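Local atomic coordinates of nsp9 (Porcine coronavirus HKU15, PDB entry 5YM6), a protein that binds nucleic acid as the coronavirus replicase protein nsp9, with an affinity that dimerization enhances. Residues N89-S92 and L93-G96. Residues are numbered along the deposited sequence; the frame is centred on the assembly and turned at random.
Sequences NISS and LNRG
Ser-91 O takes two backbone N-H groups at the start of helix 92-105: Arg-95 N donates to it at 3.0 Å with an N-H...O angle of 157°, and Asn-94 N adds a weak, more bent bond. The hydroxyl of the same serine completes an N-cap. Ser-91 OG lies between its own backbone N and carbonyl carbon (chi1 66°), a torsion that turns it over the first turn, where it accepts from Asn-94 N at 3.2 Å. Asn-94 answers with its side chain: CG beside the backbone N (chi1 -78°) swings the amide back toward the cap, and OD1 comes to 3.0 Å from Ser-91 OG, a weak contact. A water donates to Asn-94 OD1 and accepts, weakly, from Ser-91 N, bridging the amide to the backbone of the cap residue. One residue on, Gly-96 N bonds to Ser-92 O at 3.0 Å, continuing the helical pattern. Ahead of the cap, Ile-90 lays its CG2 methyl against Arg-95 CG at 3.6 Å, while its CG1 branch sits more loosely across Asn-94 CB. Ile-90 also packs on Ile-38 and Val-40 of strand 36-44, and Asn-94 touches Val-40, which ties the helix start to the sheet. Ser-92, Leu-93 and Arg-95 meet the second subunit, Leu-93 packing on its Arg-95 and Ser-92 on its Ser-92. The cap thus gives the Asn-94 N-H, which lies too early in the helix for a regular helical bond, an acceptor in the Ser-91 hydroxyl, within the turn whose Leu-93 and Arg-95 pack against the second subunit.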
ATOM      1  N   ASN B  89       9.808   6.081 -10.861  1.00 22.68           N
ATOM      2  CA  ASN B  89      10.745   5.626  -9.826  1.00 27.30           C
ATOM      3  C   ASN B  89      10.200   5.673  -8.407  1.00 25.57           C
ATOM      4  O   ASN B  89      10.940   5.507  -7.443  1.00 26.69           O
ATOM      5  CB  ASN B  89      12.044   6.434  -9.896  1.00 27.16           C
ATOM      6  CG  ASN B  89      12.817   6.158 -11.154  1.00 30.45           C
ATOM      7  OD1 ASN B  89      12.814   5.033 -11.662  1.00 33.51           O
ATOM      8  ND2 ASN B  89      13.480   7.179 -11.674  1.00 32.86           N
ATOM      9  N   ILE B  90       8.902   5.888  -8.265  1.00 24.13           N
ATOM     10  CA  ILE B  90       8.330   5.879  -6.935  1.00 28.97           C
ATOM     11  C   ILE B  90       8.401   4.434  -6.390  1.00 26.45           C
ATOM     12  O   ILE B  90       8.341   3.470  -7.151  1.00 27.72           O
ATOM     13  CB  ILE B  90       6.892   6.444  -6.955  1.00 28.95           C
ATOM     14  CG1 ILE B  90       6.595   7.203  -5.661  1.00 32.80           C
ATOM     15  CG2 ILE B  90       5.889   5.389  -7.324  1.00 26.54           C
ATOM     16  CD1 ILE B  90       7.194   8.603  -5.666  1.00 29.19           C
ATOM     17  N   SER B  91       8.593   4.295  -5.085  1.00 27.89           N
ATOM     18  CA  SER B  91       8.794   2.971  -4.482  1.00 29.61           C
ATOM     19  C   SER B  91       7.576   2.059  -4.571  1.00 30.83           C
ATOM     20  O   SER B  91       6.437   2.523  -4.665  1.00 27.93           O
ATOM     21  CB  SER B  91       9.199   3.114  -3.021  1.00 27.47           C
ATOM     22  OG  SER B  91       8.159   3.663  -2.235  1.00 29.46           O
ATOM     23  N   SER B  92       7.829   0.752  -4.540  1.00 29.23           N
ATOM     24  CA  SER B  92       6.756  -0.228  -4.549  1.00 28.51           C
ATOM     25  C   SER B  92       5.885  -0.058  -3.297  1.00 25.63           C
ATOM     26  O   SER B  92       4.684  -0.306  -3.346  1.00 25.36           O
ATOM     27  CB  SER B  92       7.315  -1.653  -4.630  1.00 28.13           C
ATOM     28  OG  SER B  92       7.571  -2.047  -5.980  1.00 30.86           O
ATOM     29  N   LEU B  93       6.489   0.365  -2.186  1.00 26.85           N
ATOM     30  CA  LEU B  93       5.725   0.554  -0.944  1.00 26.42           C
ATOM     31  C   LEU B  93       4.730   1.701  -1.101  1.00 28.73           C
ATOM     32  O   LEU B  93       3.601   1.647  -0.610  1.00 27.15           O
ATOM     33  CB  LEU B  93       6.638   0.852   0.238  1.00 24.97           C
ATOM     34  CG  LEU B  93       6.011   0.840   1.634  1.00 27.49           C
ATOM     35  CD1 LEU B  93       5.942  -0.572   2.156  1.00 34.54           C
ATOM     36  CD2 LEU B  93       6.821   1.690   2.601  1.00 36.89           C
ATOM     37  N   ASN B  94       5.164   2.750  -1.780  1.00 25.44           N
ATOM     38  CA  ASN B  94       4.297   3.903  -1.957  1.00 26.24           C
ATOM     39  C   ASN B  94       3.210   3.611  -2.975  1.00 25.57           C
ATOM     40  O   ASN B  94       2.112   4.126  -2.852  1.00 26.08           O
ATOM     41  CB  ASN B  94       5.105   5.137  -2.374  1.00 26.48           C
ATOM     42  CG  ASN B  94       5.822   5.779  -1.209  1.00 31.74           C
ATOM     43  OD1 ASN B  94       6.951   6.261  -1.346  1.00 39.96           O
ATOM     44  ND2 ASN B  94       5.189   5.760  -0.040  1.00 32.49           N
ATOM     45  N   ARG B  95       3.520   2.789  -3.975  1.00 22.85           N
ATOM     46  CA  ARG B  95       2.513   2.355  -4.936  1.00 26.20           C
ATOM     47  C   ARG B  95       1.423   1.589  -4.196  1.00 24.80           C
ATOM     48  O   ARG B  95       0.232   1.805  -4.430  1.00 21.98           O
ATOM     49  CB  ARG B  95       3.129   1.496  -6.044  1.00 26.93           C
ATOM     50  CG  ARG B  95       4.069   2.286  -6.982  1.00 27.35           C
ATOM     51  CD  ARG B  95       5.029   1.384  -7.763  1.00 34.42           C
ATOM     52  NE  ARG B  95       4.366   0.596  -8.801  1.00 38.03           N
ATOM     53  CZ  ARG B  95       4.284   0.954 -10.083  1.00 40.52           C
ATOM     54  NH1 ARG B  95       3.655   0.169 -10.948  1.00 37.86           N
ATOM     55  NH2 ARG B  95       4.825   2.097 -10.504  1.00 36.19           N
ATOM     56  N   GLY B  96       1.830   0.714  -3.282  1.00 24.38           N
ATOM     57  CA  GLY B  96       0.866  -0.039  -2.491  1.00 23.59           C
ATOM     58  C   GLY B  96      -0.047   0.862  -1.679  1.00 24.07           C
ATOM     59  O   GLY B  96      -1.241   0.616  -1.593  1.00 22.39           O
TER
HETATM   60  O   HOH W   1       9.224   7.072  -3.231  1.00 36.30           O